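Local structure of UDP-glucose 6-dehydrogenase (Pyrobaculum islandicum, 3VTF) at residues Ala37-Tyr50 with Arg84-Thr98. The protein probably oxidises UDP-glucose to UDP-glucuronate in two NAD-dependent steps, a route to the activated sugar acid. Numbering follows the deposited sequence.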
loop_
_atom_site.group_PDB
_atom_site.type_symbol
_atom_site.label_atom_id
_atom_site.label_comp_id
_atom_site.label_asym_id
_atom_site.label_seq_id
_atom_site.Cartn_x
_atom_site.Cartn_y
_atom_site.Cartn_z
ATOM N N ALA A 37 17.434 -18.578 17.647
ATOM C CA ALA A 37 18.335 -19.307 18.586
ATOM C C ALA A 37 19.779 -19.157 18.148
ATOM O O ALA A 37 20.671 -18.857 18.959
ATOM C CB ALA A 37 17.913 -20.771 18.651
ATOM N N VAL A 38 20.022 -19.427 16.874
ATOM C CA VAL A 38 21.383 -19.249 16.312
ATOM C C VAL A 38 21.883 -17.815 16.325
ATOM O O VAL A 38 23.054 -17.528 16.719
ATOM C CB VAL A 38 21.417 -19.837 14.857
ATOM C CG1 VAL A 38 22.706 -19.400 14.125
ATOM C CG2 VAL A 38 21.293 -21.348 14.900
ATOM N N GLY A 39 21.014 -16.895 15.934
ATOM C CA GLY A 39 21.389 -15.488 15.886
ATOM C C GLY A 39 21.689 -14.904 17.277
ATOM O O GLY A 39 22.609 -14.089 17.400
ATOM N N PHE A 40 20.864 -15.232 18.283
ATOM C CA PHE A 40 21.109 -14.676 19.596
ATOM C C PHE A 40 22.458 -15.223 20.093
ATOM O O PHE A 40 23.225 -14.466 20.744
ATOM C CB PHE A 40 19.994 -15.065 20.611
ATOM C CG PHE A 40 18.701 -14.258 20.453
ATOM C CD1 PHE A 40 18.740 -12.904 20.280
ATOM C CD2 PHE A 40 17.445 -14.887 20.612
ATOM C CE1 PHE A 40 17.544 -12.150 20.216
ATOM C CE2 PHE A 40 16.278 -14.137 20.462
ATOM C CZ PHE A 40 16.339 -12.779 20.278
ATOM N N ALA A 41 22.723 -16.526 19.846
ATOM C CA ALA A 41 24.028 -17.073 20.281
ATOM C C ALA A 41 25.182 -16.333 19.596
ATOM O O ALA A 41 26.201 -15.989 20.244
ATOM C CB ALA A 41 24.112 -18.583 19.996
ATOM N N LEU A 42 25.008 -15.988 18.312
ATOM C CA LEU A 42 26.076 -15.314 17.580
ATOM C C LEU A 42 26.158 -13.889 17.981
ATOM O O LEU A 42 27.211 -13.299 17.837
ATOM C CB LEU A 42 25.890 -15.422 16.041
ATOM C CG LEU A 42 26.032 -16.849 15.430
ATOM C CD1 LEU A 42 25.719 -16.791 13.901
ATOM C CD2 LEU A 42 27.389 -17.433 15.769
ATOM N N LEU A 43 25.064 -13.284 18.475
ATOM C CA LEU A 43 25.157 -11.927 19.025
ATOM C C LEU A 43 25.911 -11.892 20.339
ATOM O O LEU A 43 26.279 -10.825 20.779
ATOM C CB LEU A 43 23.748 -11.300 19.272
ATOM C CG LEU A 43 22.986 -10.898 18.027
ATOM C CD1 LEU A 43 21.618 -10.299 18.477
ATOM C CD2 LEU A 43 23.805 -9.907 17.202
ATOM N N GLY A 44 26.072 -13.028 21.014
ATOM C CA GLY A 44 26.847 -12.978 22.267
ATOM C C GLY A 44 26.031 -13.469 23.485
ATOM O O GLY A 44 26.527 -13.388 24.597
ATOM N N HIS A 45 24.863 -14.082 23.272
ATOM C CA HIS A 45 24.028 -14.584 24.371
ATOM C C HIS A 45 24.171 -16.047 24.511
ATOM O O HIS A 45 24.542 -16.722 23.610
ATOM C CB HIS A 45 22.536 -14.202 24.142
ATOM C CG HIS A 45 22.313 -12.704 24.080
ATOM N ND1 HIS A 45 22.753 -11.842 25.074
ATOM C CD2 HIS A 45 21.749 -11.920 23.083
ATOM C CE1 HIS A 45 22.462 -10.557 24.704
ATOM N NE2 HIS A 45 21.838 -10.607 23.481
ATOM N N ARG A 46 23.827 -16.547 25.665
ATOM C CA ARG A 46 23.757 -17.966 25.954
ATOM C C ARG A 46 22.345 -18.367 25.673
ATOM O O ARG A 46 21.371 -17.714 26.171
ATOM C CB ARG A 46 24.094 -18.208 27.457
ATOM C CG ARG A 46 24.032 -19.676 27.881
ATOM C CD ARG A 46 24.046 -19.740 29.398
ATOM N NE ARG A 46 23.726 -21.091 29.864
ATOM C CZ ARG A 46 22.584 -21.419 30.431
ATOM N NH1 ARG A 46 21.673 -20.484 30.630
ATOM N NH2 ARG A 46 22.373 -22.674 30.792
ATOM N N VAL A 47 22.205 -19.375 24.823
ATOM C CA VAL A 47 20.885 -19.749 24.312
ATOM C C VAL A 47 20.643 -21.243 24.514
ATOM O O VAL A 47 21.532 -22.119 24.253
ATOM C CB VAL A 47 20.733 -19.431 22.799
ATOM C CG1 VAL A 47 19.382 -19.923 22.224
ATOM C CG2 VAL A 47 20.938 -17.955 22.549
ATOM N N VAL A 48 19.445 -21.562 24.973
ATOM C CA VAL A 48 19.022 -22.943 25.077
ATOM C C VAL A 48 17.735 -23.129 24.262
ATOM O O VAL A 48 16.705 -22.519 24.568
ATOM C CB VAL A 48 18.780 -23.375 26.573
ATOM C CG1 VAL A 48 18.428 -24.864 26.603
ATOM C CG2 VAL A 48 20.004 -23.075 27.459
ATOM N N GLY A 49 17.768 -23.964 23.239
ATOM C CA GLY A 49 16.597 -24.178 22.396
ATOM C C GLY A 49 15.885 -25.467 22.714
ATOM O O GLY A 49 16.461 -26.369 23.361
ATOM N N TYR A 50 14.642 -25.555 22.259
ATOM C CA TYR A 50 13.874 -26.811 22.409
ATOM C C TYR A 50 12.816 -26.809 21.358
ATOM O O TYR A 50 12.239 -25.736 21.038
ATOM C CB TYR A 50 13.287 -26.912 23.840
ATOM C CG TYR A 50 12.512 -28.183 24.001
ATOM C CD1 TYR A 50 13.188 -29.412 24.236
ATOM C CD2 TYR A 50 11.130 -28.204 23.817
ATOM C CE1 TYR A 50 12.460 -30.617 24.348
ATOM C CE2 TYR A 50 10.397 -29.412 23.905
ATOM C CZ TYR A 50 11.104 -30.602 24.183
ATOM O OH TYR A 50 10.421 -31.794 24.305
ATOM N N ARG A 84 28.040 -21.343 22.989
ATOM C CA ARG A 84 26.904 -20.566 23.542
ATOM C C ARG A 84 25.488 -21.126 23.241
ATOM O O ARG A 84 24.512 -20.728 23.907
ATOM C CB ARG A 84 27.000 -19.068 23.157
ATOM C CG ARG A 84 28.232 -18.384 23.711
ATOM C CD ARG A 84 28.073 -16.895 23.740
ATOM N NE ARG A 84 28.054 -16.434 22.358
ATOM C CZ ARG A 84 29.112 -16.050 21.678
ATOM N NH1 ARG A 84 30.306 -15.966 22.266
ATOM N NH2 ARG A 84 28.945 -15.713 20.396
ATOM N N LEU A 85 25.372 -22.052 22.287
ATOM C CA LEU A 85 24.090 -22.624 21.927
ATOM C C LEU A 85 23.987 -24.051 22.332
ATOM O O LEU A 85 24.814 -24.849 21.900
ATOM C CB LEU A 85 23.917 -22.593 20.373
ATOM C CG LEU A 85 22.677 -23.220 19.723
ATOM C CD1 LEU A 85 21.375 -22.594 20.363
ATOM C CD2 LEU A 85 22.685 -22.920 18.205
ATOM N N SER A 86 22.917 -24.449 23.031
ATOM C CA SER A 86 22.715 -25.849 23.342
ATOM C C SER A 86 21.250 -26.141 23.219
ATOM O O SER A 86 20.416 -25.216 23.041
ATOM C CB SER A 86 23.185 -26.167 24.801
ATOM O OG SER A 86 22.512 -25.320 25.741
ATOM N N PHE A 87 20.886 -27.411 23.334
ATOM C CA PHE A 87 19.469 -27.747 23.291
ATOM C C PHE A 87 19.030 -28.591 24.487
ATOM O O PHE A 87 19.806 -29.484 24.928
ATOM C CB PHE A 87 19.147 -28.465 21.970
ATOM C CG PHE A 87 19.477 -27.648 20.785
ATOM C CD1 PHE A 87 18.532 -26.742 20.259
ATOM C CD2 PHE A 87 20.772 -27.661 20.243
ATOM C CE1 PHE A 87 18.877 -25.927 19.177
ATOM C CE2 PHE A 87 21.110 -26.857 19.140
ATOM C CZ PHE A 87 20.165 -26.001 18.602
ATOM N N ALA A 88 17.805 -28.356 25.002
ATOM C CA ALA A 88 17.396 -29.010 26.281
ATOM C C ALA A 88 16.683 -30.310 25.966
ATOM O O ALA A 88 16.267 -30.521 24.844
ATOM C CB ALA A 88 16.493 -28.116 27.167
ATOM N N GLU A 89 16.501 -31.150 27.000
ATOM C CA GLU A 89 15.697 -32.378 26.872
ATOM C C GLU A 89 14.234 -32.091 27.084
ATOM O O GLU A 89 13.385 -32.930 26.766
ATOM C CB GLU A 89 16.160 -33.430 27.930
ATOM C CG GLU A 89 17.571 -33.905 27.709
ATOM C CD GLU A 89 17.692 -34.574 26.348
ATOM O OE1 GLU A 89 16.779 -35.325 25.919
ATOM O OE2 GLU A 89 18.707 -34.323 25.673
ATOM N N SER A 90 13.879 -30.892 27.604
ATOM C CA SER A 90 12.441 -30.602 27.718
ATOM C C SER A 90 12.238 -29.080 27.693
ATOM O O SER A 90 13.191 -28.366 27.921
ATOM C CB SER A 90 11.831 -31.171 29.031
ATOM O OG SER A 90 12.275 -30.428 30.111
ATOM N N ALA A 91 11.033 -28.646 27.367
ATOM C CA ALA A 91 10.743 -27.165 27.357
ATOM C C ALA A 91 11.021 -26.619 28.727
ATOM O O ALA A 91 11.734 -25.615 28.882
ATOM C CB ALA A 91 9.280 -26.916 26.979
ATOM N N GLU A 92 10.555 -27.330 29.759
ATOM C CA GLU A 92 10.699 -26.808 31.149
ATOM C C GLU A 92 12.127 -26.638 31.580
ATOM O O GLU A 92 12.497 -25.650 32.258
ATOM C CB GLU A 92 9.985 -27.741 32.139
ATOM C CG GLU A 92 8.477 -27.785 31.974
ATOM C CD GLU A 92 7.952 -28.708 30.863
ATOM O OE1 GLU A 92 8.711 -29.350 30.045
ATOM O OE2 GLU A 92 6.705 -28.797 30.782
ATOM N N GLU A 93 12.985 -27.573 31.170
ATOM C CA GLU A 93 14.400 -27.408 31.540
ATOM C C GLU A 93 15.040 -26.245 30.770
ATOM O O GLU A 93 15.943 -25.615 31.320
ATOM C CB GLU A 93 15.208 -28.662 31.234
ATOM C CG GLU A 93 14.855 -29.887 32.097
ATOM C CD GLU A 93 15.357 -31.161 31.410
ATOM O OE1 GLU A 93 16.593 -31.273 31.169
ATOM O OE2 GLU A 93 14.516 -31.995 31.009
ATOM N N ALA A 94 14.657 -26.031 29.487
ATOM C CA ALA A 94 15.203 -24.846 28.736
ATOM C C ALA A 94 14.847 -23.570 29.493
ATOM O O ALA A 94 15.691 -22.701 29.761
ATOM C CB ALA A 94 14.640 -24.784 27.340
ATOM N N VAL A 95 13.573 -23.471 29.856
ATOM C CA VAL A 95 13.093 -22.300 30.594
ATOM C C VAL A 95 13.860 -22.111 31.922
ATOM O O VAL A 95 14.294 -20.963 32.287
ATOM C CB VAL A 95 11.583 -22.441 30.850
ATOM C CG1 VAL A 95 11.087 -21.289 31.681
ATOM C CG2 VAL A 95 10.851 -22.469 29.498
ATOM N N ALA A 96 13.979 -23.200 32.701
ATOM C CA ALA A 96 14.502 -23.034 34.096
ATOM C C ALA A 96 15.953 -22.635 34.066
ATOM O O ALA A 96 16.441 -22.009 34.998
ATOM C CB ALA A 96 14.301 -24.300 34.931
ATOM N N ALA A 97 16.629 -22.897 32.945
ATOM C CA ALA A 97 18.045 -22.637 32.849
ATOM C C ALA A 97 18.316 -21.186 32.292
ATOM O O ALA A 97 19.463 -20.735 32.196
ATOM C CB ALA A 97 18.724 -23.748 31.974
ATOM N N THR A 98 17.271 -20.426 31.993
ATOM C CA THR A 98 17.467 -19.113 31.371
ATOM C C THR A 98 16.672 -18.002 32.105
ATOM O O THR A 98 16.025 -18.277 33.078
ATOM C CB THR A 98 17.062 -19.190 29.861
ATOM O OG1 THR A 98 15.721 -19.637 29.771
ATOM C CG2 THR A 98 17.944 -20.255 29.048
HETATM O O HOH W 1 23.726 -22.583 26.128
#
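Strand 46-50 pairs in parallel with strand 85-87, their axes 4.6 Å apart and inclined at 28°, through a ladder in which Val47 N bonds to Arg84 O, Ser86 N to Val47 O, Gly49 N to Ser86 O and Ala88 N to Gly49 O. Strand 85-87 is the outermost, within the chain, of the Rossmann-type NAD-binding sheet, and helices 37-43 and 91-96 flank opposite faces. On the face carrying Val47 and Leu85, Leu85 packs against helix 37-43 through CD2 on Val38 CG2 and against its strand neighbour through CD1, 3.8 Å from Val47 CG1. On the Val48 face, CG1 of Val48, anti to the backbone N (chi1 -176°), reaches Ala88 CB and Ala94 CB, while CG2 touches Thr98 CG2. Bent at chi3, Arg84 turns its guanidinium edge to the end of helix 37-43, where NE and NH2, each 2.8 Å from Ala41 O, grip that oxygen side-on; Gly44 N, in the Schellman turn, also donates to it, and Gly44 CA lies over one guanidinium face. A methionine in its place would probably leave Ala41 O with the Gly44 bond but without this two-pronged clamp. The extended Arg46 sends NH1 to Ala97 O (2.7 Å, 161° at the hydrogen). Past the ladder, the Tyr50 ring lies flat against the start of helix 91-96, with Ala91 N 3.4 Å above its centre and Ala88 O at its edge, 3.3 Å from Tyr50 CD1.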